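PDB 3MI6: alpha-galactosidase from Lactobacillus brevis, which probably hydrolyses alpha-D-galactosides to release their terminal, non-reducing alpha-D-galactose residues. Local coordinates for residues L10-Q15 with F23-N28; D17-I22 with H156-V161; A31-Y36 with S182-P187; Q132-S137 with L149-F154. All blocks are in the same frame, centred on the assembly; numbering follows the deposited sequence.

Overall arrangement
All four contacts lie in the N-terminal beta-rich part of the chain, away from the predicted active-site residues of the parallel barrel. Contact 1 is a hairpin of the four-stranded sheet, and contact 4 is a hairpin of the nine-stranded sheet. Their centres are about 13 Å apart, and the Phe23 and Tyr151 rings stack between them. Contact 2 ties strand 19-25 to the start of strand 159-167, about 12 Å from contact 4, centre to centre. Contact 3 sets strand 31-36 across strand 174-186. Its centre is about 10 Å from that of contact 1, and Gly32 pairs with Gln24. Contact 4 is nested in the chain loops closed by contacts 2 and 3.

Contact 1 of 4, residues L10-Q15 with F23-N28; sequences LTFHLQ and FQIMKN
Phe12 and Phe23 carry this contact. Their rings are near parallel, with planes at 19°, but they are slid apart and barely overlap, the centroids being 5.3 Å from each other. It is the CB of Phe12 that lies over one face of the Phe23 ring, displaced toward the rim, in a CH-pi contact 3.9 Å from the ring centroid. A chi1 of 63° sets Phe23 CG between its backbone N and carbonyl carbon, on the side of the sheet where Phe12 also lies. Leu14 CD1 approaches Phe23 CE1 obliquely. Ile25 CG1 meets the Phe12 ring at its edge, 3.8 Å from Phe12 CE2. Farther along, Leu10 CB packs on Ile25 CB at 3.7 Å.

The backbones pair through Phe12 and Phe23, whose N and O atoms hydrogen-bond in both directions. Ile25 N also donates to Leu10 O at 3.0 Å. Thr11 and Gln24 form the adjoining non-hydrogen-bonded pair on the other sheet face, and Thr11 OG1 is hydrogen-bonded to Pro44 O.

An alanine at Phe23 would probably leave the Phe12 CB without its aromatic partner and open a gap beside Leu14 and Tyr151, whose ring stacks on Phe23. A G1 beta bulge at Leu10 and Thr11, opposite Asn6, lies on the far side of strand 11-15. The two segments form an antiparallel beta hairpin within a four-stranded sheet.

Contact 2 of 4, residues D17-I22 with H156-V161; sequences DHTSYI and HQDVIV
Asp158 meets His18 and joins the turn before strand 19-25 to the start of strand 159-167, so two beta sheets are linked by their strand ends. A chi1 of -79° sets Asp158 CG beside the backbone N, and the carboxylate it carries meets His18 with both oxygens. OD2 of Asp158 accepts a hydrogen bond from His18 ND1 on its syn lone pair at 2.8 Å. OD1 of Asp158 accepts from His18 N at 3.0 Å. The His18 ring and Asp158 carboxylate planes are 74° apart. Asp158 OD1 is also hydrogen-bonded to Thr16 OG1.

A second histidine-carboxylate bond runs the other way. His156 ND1 donates to Asp17 OD2 at 3.0 Å, nearly straight at 172°. The oxygen lies in the ring plane, at its edge. His156 NE2 is hydrogen-bonded to Asp130, so acidic groups meet both ring nitrogens and would probably favour a charged ring.

A water joins Thr19 OG1 to Asp158 O, to which it donates. The Thr19 hydroxyl is also hydrogen-bonded to Thr16.

Deeper in, the contact turns apolar. The Tyr21 hydroxyl is hydrogen-bonded to Glu76 and Lys162. Ile160 CD1 lies against the root of the tyrosine side chain, 3.4 Å from Tyr21 CB.

Contact 3 of 4, residues A31-Y36 with S182-P187; sequences AGQIYY and SQLDLP
Two sheets of the N-terminal region meet here. Strand 31-36 is an outermost strand of the four-stranded antiparallel sheet, and it crosses strand 182-186 of another antiparallel sheet. The two axes come within 7.6 Å and make an angle of 74°. No hydrogen bond joins the segments. Side chains, with two backbone oxygens, make the contact.

Tyr36 and Leu184 make the apolar part. Leu184 CD2 meets the Tyr36 ring at its edge, in the ring plane, 3.7 Å from Tyr36 CD2. The two side chains cross at about a right angle. Tyr36 CG is anti to its backbone N (chi1 -174°), carrying the ring out from a CB that already points toward the strand of Leu184. The other methyl of Leu184, CD1, packs beside Gln33 CD at 4.1 Å.

Gln33 bends at chi2. Its CG rests 3.4 Å from Asp185 O, a contact of carbon with a carbonyl oxygen. Leu186 CD2 approaches Tyr36 O more loosely, at 4.3 Å.

The carboxylate of Asp185 turns to other partners. Its OD1 forms a salt bridge with Arg271, and its OD2 is hydrogen-bonded to the backbone N of Ala75. The Tyr36 ring also meets those of Tyr21 and Phe248. At the margin, Tyr35 packs on Asn709 and Pro187 on Arg681, both of a second subunit.

A classic beta bulge at Ile34 and Tyr35, opposite Ile22, interrupts strand 31-36. The contact is that of strands of separate sheets that cross steeply and touch without sharing backbone bonds.

Contact 4 of 4, residues Q132-S137 with L149-F154; sequences QTLVVS and LNYSIF
Gln132 and Ile153 open an antiparallel beta hairpin, strands 132-140 and 146-154 of the nine-stranded sheet. The Gln132 backbone hydrogen-bonds with Ile153 in both directions, and Gln132 O also lies 3.0 Å from Ser152 CA.

Thr133 is next, on the opposite face, in a non-hydrogen-bonded pair with Ser152. Ser152 OG lies 3.3 Å from Thr133 CG2, and the Thr133 hydroxyl is hydrogen-bonded to Gly113 O. An alanine at Thr133 would probably leave Gly113 O without this donor and Ser152 OG without its methyl neighbour.

Leu134 returns to the face of Gln132. Leu134 N donates to Tyr151 O at 2.8 Å, and Tyr151 N donates back to Leu134 O. Leu134 CB and Tyr151 CB are 4.1 Å apart. The Leu134 side chain also touches Phe12 and Leu14, and Leu14 touches Tyr151 and Ile153 as well, so this face packs on the four-stranded sheet.

The Val135 and Asn150 side chains run alongside each other in the same direction. Asn150 ND2 is hydrogen-bonded to Ser163 OG. Asn150 OD1 rests 3.5 Å from Val135 CG1.

Val136 and Leu149 form the last pair of these segments. Val136 N donates to Leu149 O at 2.8 Å, and Leu149 N donates back to Val136 O at 3.1 Å.

Contact 1 of 4, residues L10-Q15 with F23-N28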
loop_
_atom_site.group_PDB
_atom_site.type_symbol
_atom_site.label_atom_id
_atom_site.label_comp_id
_atom_site.label_asym_id
_atom_site.label_seq_id
_atom_site.Cartn_x
_atom_site.Cartn_y
_atom_site.Cartn_z
ATOM N N LEU D 10 11.162 28.381 34.601
ATOM C CA LEU D 10 12.160 27.411 34.182
ATOM C C LEU D 10 11.711 26.743 32.877
ATOM O O LEU D 10 11.783 25.518 32.703
ATOM C CB LEU D 10 12.444 26.394 35.298
ATOM C CG LEU D 10 12.996 26.954 36.621
ATOM C CD1 LEU D 10 13.264 25.843 37.624
ATOM C CD2 LEU D 10 14.250 27.750 36.384
ATOM N N THR D 11 11.240 27.594 31.971
ATOM C CA THR D 11 10.902 27.206 30.621
ATOM C C THR D 11 12.048 27.552 29.678
ATOM O O THR D 11 12.368 28.720 29.460
ATOM C CB THR D 11 9.665 27.936 30.146
ATOM O OG1 THR D 11 8.595 27.688 31.061
ATOM C CG2 THR D 11 9.277 27.449 28.778
ATOM N N PHE D 12 12.664 26.516 29.126
ATOM C CA PHE D 12 13.747 26.663 28.181
ATOM C C PHE D 12 13.210 26.419 26.798
ATOM O O PHE D 12 12.551 25.413 26.540
ATOM C CB PHE D 12 14.853 25.673 28.515
ATOM C CG PHE D 12 15.338 25.799 29.918
ATOM C CD1 PHE D 12 16.430 26.597 30.214
ATOM C CD2 PHE D 12 14.668 25.169 30.952
ATOM C CE1 PHE D 12 16.861 26.736 31.507
ATOM C CE2 PHE D 12 15.097 25.304 32.246
ATOM C CZ PHE D 12 16.197 26.088 32.526
ATOM N N HIS D 13 13.517 27.357 25.915
ATOM C CA HIS D 13 12.952 27.402 24.600
ATOM C C HIS D 13 14.069 27.779 23.644
ATOM O O HIS D 13 14.574 28.888 23.666
ATOM C CB HIS D 13 11.844 28.449 24.605
ATOM C CG HIS D 13 11.065 28.540 23.330
ATOM N ND1 HIS D 13 11.647 28.431 22.083
ATOM C CD2 HIS D 13 9.751 28.786 23.112
ATOM C CE1 HIS D 13 10.722 28.585 21.153
ATOM N NE2 HIS D 13 9.562 28.798 21.750
ATOM N N LEU D 14 14.462 26.823 22.812
ATOM C CA LEU D 14 15.460 27.026 21.775
ATOM C C LEU D 14 14.834 27.434 20.405
ATOM O O LEU D 14 13.900 26.785 19.912
ATOM C CB LEU D 14 16.281 25.744 21.641
ATOM C CG LEU D 14 17.313 25.417 22.741
ATOM C CD1 LEU D 14 16.677 25.133 24.085
ATOM C CD2 LEU D 14 18.214 24.245 22.316
ATOM N N GLN D 15 15.335 28.517 19.808
ATOM C CA GLN D 15 14.873 28.980 18.494
ATOM C C GLN D 15 15.979 29.050 17.455
ATOM O O GLN D 15 16.949 29.806 17.603
ATOM C CB GLN D 15 14.211 30.353 18.576
ATOM C CG GLN D 15 12.825 30.347 19.188
ATOM C CD GLN D 15 12.085 31.628 18.895
ATOM O OE1 GLN D 15 12.679 32.701 18.873
ATOM N NE2 GLN D 15 10.788 31.525 18.652
ATOM N N PHE D 23 11.388 22.916 26.252
ATOM C CA PHE D 23 11.124 22.075 27.419
ATOM C C PHE D 23 11.002 22.866 28.718
ATOM O O PHE D 23 11.320 24.051 28.757
ATOM C CB PHE D 23 12.155 20.948 27.559
ATOM C CG PHE D 23 13.571 21.417 27.790
ATOM C CD1 PHE D 23 14.353 21.855 26.734
ATOM C CD2 PHE D 23 14.132 21.372 29.061
ATOM C CE1 PHE D 23 15.654 22.257 26.934
ATOM C CE2 PHE D 23 15.448 21.781 29.273
ATOM C CZ PHE D 23 16.208 22.222 28.207
ATOM N N GLN D 24 10.555 22.192 29.776
ATOM C CA GLN D 24 10.248 22.843 31.042
ATOM C C GLN D 24 10.622 21.982 32.247
ATOM O O GLN D 24 10.381 20.772 32.258
ATOM C CB GLN D 24 8.759 23.179 31.101
ATOM C CG GLN D 24 8.349 24.012 32.300
ATOM C CD GLN D 24 6.862 24.370 32.285
ATOM O OE1 GLN D 24 6.017 23.580 31.841
ATOM N NE2 GLN D 24 6.536 25.562 32.784
ATOM N N ILE D 25 11.212 22.607 33.264
ATOM C CA ILE D 25 11.442 21.920 34.531
ATOM C C ILE D 25 10.109 21.757 35.235
ATOM O O ILE D 25 9.293 22.682 35.284
ATOM C CB ILE D 25 12.422 22.670 35.432
ATOM C CG1 ILE D 25 13.775 22.800 34.739
ATOM C CG2 ILE D 25 12.605 21.927 36.730
ATOM C CD1 ILE D 25 14.381 21.463 34.345
HETATM N N MSE D 26 9.883 20.577 35.784
HETATM C CA MSE D 26 8.557 20.239 36.261
HETATM C C MSE D 26 8.421 20.050 37.772
HETATM O O MSE D 26 9.407 20.017 38.521
HETATM C CB MSE D 26 8.074 18.992 35.541
HETATM C CG MSE D 26 8.043 19.153 34.032
HETATM SE SE MSE D 26 6.764 17.895 33.308
HETATM C CE MSE D 26 7.545 16.203 33.933
ATOM N N LYS D 27 7.169 19.937 38.199
ATOM C CA LYS D 27 6.816 19.743 39.596
ATOM C C LYS D 27 7.805 18.822 40.321
ATOM O O LYS D 27 8.320 19.172 41.382
ATOM C CB LYS D 27 5.390 19.196 39.674
ATOM C CG LYS D 27 4.824 19.063 41.061
ATOM C CD LYS D 27 3.475 18.333 41.041
ATOM C CE LYS D 27 2.351 19.177 40.416
ATOM N NZ LYS D 27 1.947 20.339 41.267
ATOM N N ASN D 28 8.091 17.659 39.745
ATOM C CA ASN D 28 8.939 16.684 40.427
ATOM C C ASN D 28 10.430 16.901 40.238
ATOM O O ASN D 28 11.227 16.104 40.719
ATOM C CB ASN D 28 8.600 15.266 40.004
ATOM C CG ASN D 28 9.086 14.950 38.610
ATOM O OD1 ASN D 28 9.432 15.848 37.832
ATOM N ND2 ASN D 28 9.110 13.663 38.279
#

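Contact 2 of 4, residues D17-I22 with H156-V161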
loop_
_atom_site.group_PDB
_atom_site.type_symbol
_atom_site.label_atom_id
_atom_site.label_comp_id
_atom_site.label_asym_id
_atom_site.label_seq_id
_atom_site.Cartn_x
_atom_site.Cartn_y
_atom_site.Cartn_z
ATOM N N ASP D 17 16.501 29.490 13.059
ATOM C CA ASP D 17 15.779 30.288 12.092
ATOM C C ASP D 17 14.326 29.817 11.863
ATOM O O ASP D 17 13.428 30.652 11.685
ATOM C CB ASP D 17 16.557 30.399 10.785
ATOM C CG ASP D 17 17.761 31.309 10.915
ATOM O OD1 ASP D 17 17.872 31.950 11.983
ATOM O OD2 ASP D 17 18.586 31.392 9.972
ATOM N N HIS D 18 14.075 28.503 11.910
ATOM C CA HIS D 18 12.746 27.984 11.562
ATOM C C HIS D 18 12.152 26.971 12.539
ATOM O O HIS D 18 11.001 26.561 12.385
ATOM C CB HIS D 18 12.746 27.426 10.134
ATOM C CG HIS D 18 13.379 28.346 9.140
ATOM N ND1 HIS D 18 14.708 28.262 8.790
ATOM C CD2 HIS D 18 12.872 29.395 8.447
ATOM C CE1 HIS D 18 14.992 29.214 7.918
ATOM N NE2 HIS D 18 13.895 29.914 7.689
ATOM N N THR D 19 12.915 26.569 13.549
ATOM C CA THR D 19 12.395 25.590 14.497
ATOM C C THR D 19 12.322 26.069 15.959
ATOM O O THR D 19 12.966 27.050 16.348
ATOM C CB THR D 19 13.138 24.227 14.364
ATOM O OG1 THR D 19 14.360 24.229 15.107
ATOM C CG2 THR D 19 13.457 23.947 12.906
ATOM N N SER D 20 11.522 25.367 16.757
ATOM C CA SER D 20 11.438 25.619 18.189
ATOM C C SER D 20 11.478 24.318 18.956
ATOM O O SER D 20 10.578 23.497 18.841
ATOM C CB SER D 20 10.138 26.353 18.554
ATOM O OG SER D 20 10.123 27.678 18.048
ATOM N N TYR D 21 12.525 24.136 19.743
ATOM C CA TYR D 21 12.619 23.037 20.690
ATOM C C TYR D 21 12.332 23.667 22.055
ATOM O O TYR D 21 13.011 24.603 22.460
ATOM C CB TYR D 21 14.040 22.479 20.632
ATOM C CG TYR D 21 14.293 21.151 21.329
ATOM C CD1 TYR D 21 14.343 21.065 22.711
ATOM C CD2 TYR D 21 14.545 19.997 20.594
ATOM C CE1 TYR D 21 14.595 19.869 23.342
ATOM C CE2 TYR D 21 14.807 18.798 21.211
ATOM C CZ TYR D 21 14.835 18.737 22.587
ATOM O OH TYR D 21 15.088 17.536 23.208
ATOM N N ILE D 22 11.308 23.184 22.748
ATOM C CA ILE D 22 10.908 23.768 24.016
ATOM C C ILE D 22 10.765 22.693 25.093
ATOM O O ILE D 22 10.084 21.680 24.879
ATOM C CB ILE D 22 9.543 24.468 23.904
ATOM C CG1 ILE D 22 9.506 25.428 22.716
ATOM C CG2 ILE D 22 9.194 25.190 25.191
ATOM C CD1 ILE D 22 8.074 25.907 22.375
ATOM N N HIS D 156 21.291 29.010 12.205
ATOM C CA HIS D 156 21.264 29.218 10.746
ATOM C C HIS D 156 21.232 27.940 9.875
ATOM O O HIS D 156 21.030 28.007 8.661
ATOM C CB HIS D 156 22.366 30.202 10.300
ATOM C CG HIS D 156 22.344 31.494 11.057
ATOM N ND1 HIS D 156 21.213 32.276 11.163
ATOM C CD2 HIS D 156 23.307 32.129 11.768
ATOM C CE1 HIS D 156 21.479 33.336 11.905
ATOM N NE2 HIS D 156 22.743 33.270 12.283
ATOM N N GLN D 157 21.424 26.780 10.494
ATOM C CA GLN D 157 21.304 25.528 9.774
ATOM C C GLN D 157 20.190 24.717 10.421
ATOM O O GLN D 157 20.007 23.543 10.131
ATOM C CB GLN D 157 22.626 24.762 9.787
ATOM C CG GLN D 157 23.796 25.502 9.187
ATOM C CD GLN D 157 24.459 26.469 10.150
ATOM O OE1 GLN D 157 24.384 26.292 11.365
ATOM N NE2 GLN D 157 25.119 27.499 9.609
ATOM N N ASP D 158 19.455 25.345 11.322
ATOM C CA ASP D 158 18.328 24.672 11.960
ATOM C C ASP D 158 18.721 23.420 12.756
ATOM O O ASP D 158 17.891 22.565 13.035
ATOM C CB ASP D 158 17.231 24.385 10.925
ATOM C CG ASP D 158 16.379 25.638 10.605
ATOM O OD1 ASP D 158 16.200 26.484 11.519
ATOM O OD2 ASP D 158 15.877 25.774 9.459
ATOM N N VAL D 159 19.990 23.361 13.153
ATOM C CA VAL D 159 20.542 22.265 13.947
ATOM C C VAL D 159 20.581 22.559 15.446
ATOM O O VAL D 159 21.033 23.616 15.865
ATOM C CB VAL D 159 22.001 22.001 13.551
ATOM C CG1 VAL D 159 22.677 21.089 14.571
ATOM C CG2 VAL D 159 22.085 21.420 12.147
ATOM N N ILE D 160 20.125 21.610 16.252
ATOM C CA ILE D 160 20.341 21.625 17.691
ATOM C C ILE D 160 21.208 20.429 18.001
ATOM O O ILE D 160 20.890 19.333 17.564
ATOM C CB ILE D 160 19.017 21.457 18.428
ATOM C CG1 ILE D 160 18.194 22.750 18.331
ATOM C CG2 ILE D 160 19.255 21.075 19.877
ATOM C CD1 ILE D 160 16.726 22.592 18.620
ATOM N N VAL D 161 22.314 20.638 18.719
ATOM C CA VAL D 161 23.239 19.557 19.099
ATOM C C VAL D 161 23.096 19.211 20.568
ATOM O O VAL D 161 23.108 20.099 21.406
ATOM C CB VAL D 161 24.714 19.960 18.903
ATOM C CG1 VAL D 161 25.636 18.853 19.402
ATOM C CG2 VAL D 161 25.008 20.266 17.464
HETATM O O HOH W 1 15.895 22.194 14.524
#

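Contact 3 of 4, residues A31-Y36 with S182-P187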
loop_
_atom_site.group_PDB
_atom_site.type_symbol
_atom_site.label_atom_id
_atom_site.label_comp_id
_atom_site.label_asym_id
_atom_site.label_seq_id
_atom_site.Cartn_x
_atom_site.Cartn_y
_atom_site.Cartn_z
ATOM N N ALA D 31 12.976 17.358 33.830
ATOM C CA ALA D 31 12.694 18.169 32.645
ATOM C C ALA D 31 11.631 17.532 31.743
ATOM O O ALA D 31 11.708 16.344 31.414
ATOM C CB ALA D 31 13.982 18.427 31.858
ATOM N N GLY D 32 10.648 18.341 31.350
ATOM C CA GLY D 32 9.512 17.903 30.552
ATOM C C GLY D 32 9.516 18.511 29.163
ATOM O O GLY D 32 9.523 19.727 28.977
ATOM N N GLN D 33 9.531 17.640 28.169
ATOM C CA GLN D 33 9.573 18.060 26.780
ATOM C C GLN D 33 8.209 18.611 26.429
ATOM O O GLN D 33 7.196 18.012 26.782
ATOM C CB GLN D 33 9.920 16.859 25.914
ATOM C CG GLN D 33 9.500 16.964 24.506
ATOM C CD GLN D 33 10.262 18.007 23.752
ATOM O OE1 GLN D 33 11.399 18.367 24.097
ATOM N NE2 GLN D 33 9.644 18.501 22.691
ATOM N N ILE D 34 8.179 19.767 25.770
ATOM C CA ILE D 34 6.905 20.401 25.436
ATOM C C ILE D 34 6.595 20.331 23.926
ATOM O O ILE D 34 5.484 19.996 23.526
ATOM C CB ILE D 34 6.858 21.890 25.896
ATOM C CG1 ILE D 34 7.440 22.050 27.291
ATOM C CG2 ILE D 34 5.432 22.425 25.891
ATOM C CD1 ILE D 34 7.217 23.414 27.850
ATOM N N TYR D 35 7.581 20.647 23.095
ATOM C CA TYR D 35 7.327 20.773 21.672
ATOM C C TYR D 35 8.594 20.905 20.830
ATOM O O TYR D 35 9.529 21.611 21.203
ATOM C CB TYR D 35 6.415 21.974 21.418
ATOM C CG TYR D 35 6.364 22.363 19.971
ATOM C CD1 TYR D 35 5.482 21.735 19.088
ATOM C CD2 TYR D 35 7.205 23.346 19.471
ATOM C CE1 TYR D 35 5.440 22.095 17.738
ATOM C CE2 TYR D 35 7.174 23.700 18.142
ATOM C CZ TYR D 35 6.295 23.072 17.280
ATOM O OH TYR D 35 6.274 23.443 15.962
ATOM N N TYR D 36 8.620 20.222 19.692
ATOM C CA TYR D 36 9.723 20.353 18.736
ATOM C C TYR D 36 9.067 20.283 17.379
ATOM O O TYR D 36 8.354 19.326 17.075
ATOM C CB TYR D 36 10.780 19.254 18.931
ATOM C CG TYR D 36 12.029 19.384 18.070
ATOM C CD1 TYR D 36 12.424 20.609 17.544
ATOM C CD2 TYR D 36 12.828 18.276 17.803
ATOM C CE1 TYR D 36 13.578 20.723 16.752
ATOM C CE2 TYR D 36 13.979 18.375 17.012
ATOM C CZ TYR D 36 14.351 19.599 16.485
ATOM O OH TYR D 36 15.493 19.685 15.699
ATOM N N SER D 182 20.872 11.452 23.409
ATOM C CA SER D 182 19.714 12.287 23.163
ATOM C C SER D 182 18.437 11.489 23.285
ATOM O O SER D 182 18.362 10.341 22.834
ATOM C CB SER D 182 19.785 12.899 21.770
ATOM O OG SER D 182 18.522 13.433 21.407
ATOM N N GLN D 183 17.436 12.096 23.909
ATOM C CA GLN D 183 16.101 11.531 23.919
ATOM C C GLN D 183 15.171 12.576 23.374
ATOM O O GLN D 183 15.317 13.753 23.695
ATOM C CB GLN D 183 15.680 11.175 25.329
ATOM C CG GLN D 183 14.208 10.974 25.476
ATOM C CD GLN D 183 13.876 10.388 26.819
ATOM O OE1 GLN D 183 14.643 9.596 27.348
ATOM N NE2 GLN D 183 12.730 10.763 27.378
ATOM N N LEU D 184 14.235 12.161 22.527
ATOM C CA LEU D 184 13.193 13.055 22.038
ATOM C C LEU D 184 11.849 12.381 22.132
ATOM O O LEU D 184 11.624 11.343 21.519
ATOM C CB LEU D 184 13.436 13.502 20.594
ATOM C CG LEU D 184 12.230 14.285 20.044
ATOM C CD1 LEU D 184 11.889 15.500 20.950
ATOM C CD2 LEU D 184 12.364 14.705 18.559
ATOM N N ASP D 185 10.947 12.976 22.894
ATOM C CA ASP D 185 9.585 12.488 22.925
ATOM C C ASP D 185 8.694 13.379 22.068
ATOM O O ASP D 185 8.708 14.604 22.218
ATOM C CB ASP D 185 9.062 12.423 24.359
ATOM C CG ASP D 185 9.698 11.301 25.174
ATOM O OD1 ASP D 185 10.248 10.343 24.574
ATOM O OD2 ASP D 185 9.631 11.368 26.421
ATOM N N LEU D 186 7.936 12.758 21.161
ATOM C CA LEU D 186 6.954 13.461 20.353
ATOM C C LEU D 186 5.566 12.976 20.722
ATOM O O LEU D 186 5.404 11.849 21.201
ATOM C CB LEU D 186 7.214 13.218 18.876
ATOM C CG LEU D 186 8.567 13.666 18.319
ATOM C CD1 LEU D 186 8.795 13.052 16.934
ATOM C CD2 LEU D 186 8.675 15.184 18.281
ATOM N N PRO D 187 4.553 13.829 20.488
ATOM C CA PRO D 187 3.163 13.627 20.907
ATOM C C PRO D 187 2.368 12.599 20.085
ATOM O O PRO D 187 1.300 12.211 20.547
ATOM C CB PRO D 187 2.545 15.017 20.717
ATOM C CG PRO D 187 3.675 15.925 20.353
ATOM C CD PRO D 187 4.710 15.093 19.754
#

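Contact 4 of 4, residues Q132-S137 with L149-F154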
loop_
_atom_site.group_PDB
_atom_site.type_symbol
_atom_site.label_atom_id
_atom_site.label_comp_id
_atom_site.label_asym_id
_atom_site.label_seq_id
_atom_site.Cartn_x
_atom_site.Cartn_y
_atom_site.Cartn_z
ATOM N N GLN D 132 24.880 29.049 20.455
ATOM C CA GLN D 132 24.752 29.209 21.892
ATOM C C GLN D 132 24.765 27.824 22.538
ATOM O O GLN D 132 24.266 26.866 21.960
ATOM C CB GLN D 132 23.439 29.921 22.237
ATOM C CG GLN D 132 23.236 31.295 21.605
ATOM C CD GLN D 132 22.047 32.044 22.206
ATOM O OE1 GLN D 132 22.218 32.904 23.066
ATOM N NE2 GLN D 132 20.837 31.711 21.762
ATOM N N THR D 133 25.340 27.705 23.730
ATOM C CA THR D 133 25.282 26.437 24.441
ATOM C C THR D 133 24.548 26.642 25.753
ATOM O O THR D 133 24.897 27.522 26.527
ATOM C CB THR D 133 26.686 25.837 24.716
ATOM O OG1 THR D 133 27.482 25.878 23.534
ATOM C CG2 THR D 133 26.577 24.398 25.174
ATOM N N LEU D 134 23.521 25.830 25.972
ATOM C CA LEU D 134 22.725 25.830 27.192
ATOM C C LEU D 134 23.102 24.581 27.967
ATOM O O LEU D 134 23.073 23.485 27.411
ATOM C CB LEU D 134 21.238 25.777 26.840
ATOM C CG LEU D 134 20.246 25.652 28.003
ATOM C CD1 LEU D 134 20.172 26.940 28.801
ATOM C CD2 LEU D 134 18.865 25.265 27.534
ATOM N N VAL D 135 23.479 24.733 29.235
ATOM C CA VAL D 135 23.820 23.585 30.068
ATOM C C VAL D 135 22.858 23.476 31.236
ATOM O O VAL D 135 22.803 24.357 32.076
ATOM C CB VAL D 135 25.237 23.677 30.639
ATOM C CG1 VAL D 135 25.572 22.405 31.405
ATOM C CG2 VAL D 135 26.237 23.925 29.547
ATOM N N VAL D 136 22.110 22.386 31.302
ATOM C CA VAL D 136 21.071 22.262 32.309
ATOM C C VAL D 136 21.417 21.166 33.303
ATOM O O VAL D 136 21.261 19.982 33.010
ATOM C CB VAL D 136 19.696 21.973 31.664
ATOM C CG1 VAL D 136 18.641 21.767 32.727
ATOM C CG2 VAL D 136 19.301 23.105 30.757
ATOM N N SER D 137 21.864 21.569 34.491
ATOM C CA SER D 137 22.413 20.631 35.467
ATOM C C SER D 137 21.376 20.121 36.469
ATOM O O SER D 137 20.527 20.872 36.930
ATOM C CB SER D 137 23.600 21.271 36.185
ATOM O OG SER D 137 24.547 21.767 35.252
ATOM N N LEU D 149 22.971 18.279 31.104
ATOM C CA LEU D 149 22.317 18.149 29.803
ATOM C C LEU D 149 22.689 19.336 28.906
ATOM O O LEU D 149 22.372 20.486 29.200
ATOM C CB LEU D 149 20.796 18.043 29.949
ATOM C CG LEU D 149 20.272 16.751 30.569
ATOM C CD1 LEU D 149 18.773 16.586 30.368
ATOM C CD2 LEU D 149 20.994 15.581 29.967
ATOM N N ASN D 150 23.368 19.048 27.809
ATOM C CA ASN D 150 23.821 20.097 26.922
ATOM C C ASN D 150 22.945 20.230 25.692
ATOM O O ASN D 150 22.353 19.251 25.206
ATOM C CB ASN D 150 25.265 19.834 26.531
ATOM C CG ASN D 150 26.123 19.503 27.727
ATOM O OD1 ASN D 150 26.208 20.278 28.670
ATOM N ND2 ASN D 150 26.750 18.340 27.704
ATOM N N TYR D 151 22.862 21.462 25.209
ATOM C CA TYR D 151 22.003 21.824 24.104
ATOM C C TYR D 151 22.675 23.008 23.464
ATOM O O TYR D 151 22.648 24.094 24.022
ATOM C CB TYR D 151 20.663 22.318 24.625
ATOM C CG TYR D 151 19.778 21.304 25.320
ATOM C CD1 TYR D 151 19.875 21.082 26.688
ATOM C CD2 TYR D 151 18.800 20.609 24.617
ATOM C CE1 TYR D 151 19.039 20.169 27.335
ATOM C CE2 TYR D 151 17.971 19.694 25.245
ATOM C CZ TYR D 151 18.084 19.481 26.602
ATOM O OH TYR D 151 17.249 18.573 27.219
ATOM N N SER D 152 23.290 22.825 22.308
ATOM C CA SER D 152 23.799 23.966 21.559
ATOM C C SER D 152 22.922 24.279 20.347
ATOM O O SER D 152 22.713 23.428 19.488
ATOM C CB SER D 152 25.226 23.705 21.116
ATOM O OG SER D 152 25.976 23.207 22.198
ATOM N N ILE D 153 22.400 25.501 20.299
ATOM C CA ILE D 153 21.657 25.992 19.151
ATOM C C ILE D 153 22.589 26.459 18.035
ATOM O O ILE D 153 23.563 27.158 18.278
ATOM C CB ILE D 153 20.721 27.150 19.552
ATOM C CG1 ILE D 153 19.391 26.600 20.051
ATOM C CG2 ILE D 153 20.408 28.058 18.377
ATOM C CD1 ILE D 153 18.242 27.539 19.764
ATOM N N PHE D 154 22.286 26.055 16.808
ATOM C CA PHE D 154 22.985 26.556 15.626
ATOM C C PHE D 154 21.951 27.102 14.654
ATOM O O PHE D 154 21.675 26.500 13.623
ATOM C CB PHE D 154 23.762 25.433 14.967
ATOM C CG PHE D 154 25.081 25.148 15.610
ATOM C CD1 PHE D 154 25.175 24.268 16.642
ATOM C CD2 PHE D 154 26.229 25.742 15.147
ATOM C CE1 PHE D 154 26.373 23.998 17.205
ATOM C CE2 PHE D 154 27.433 25.467 15.714
ATOM C CZ PHE D 154 27.506 24.597 16.743
#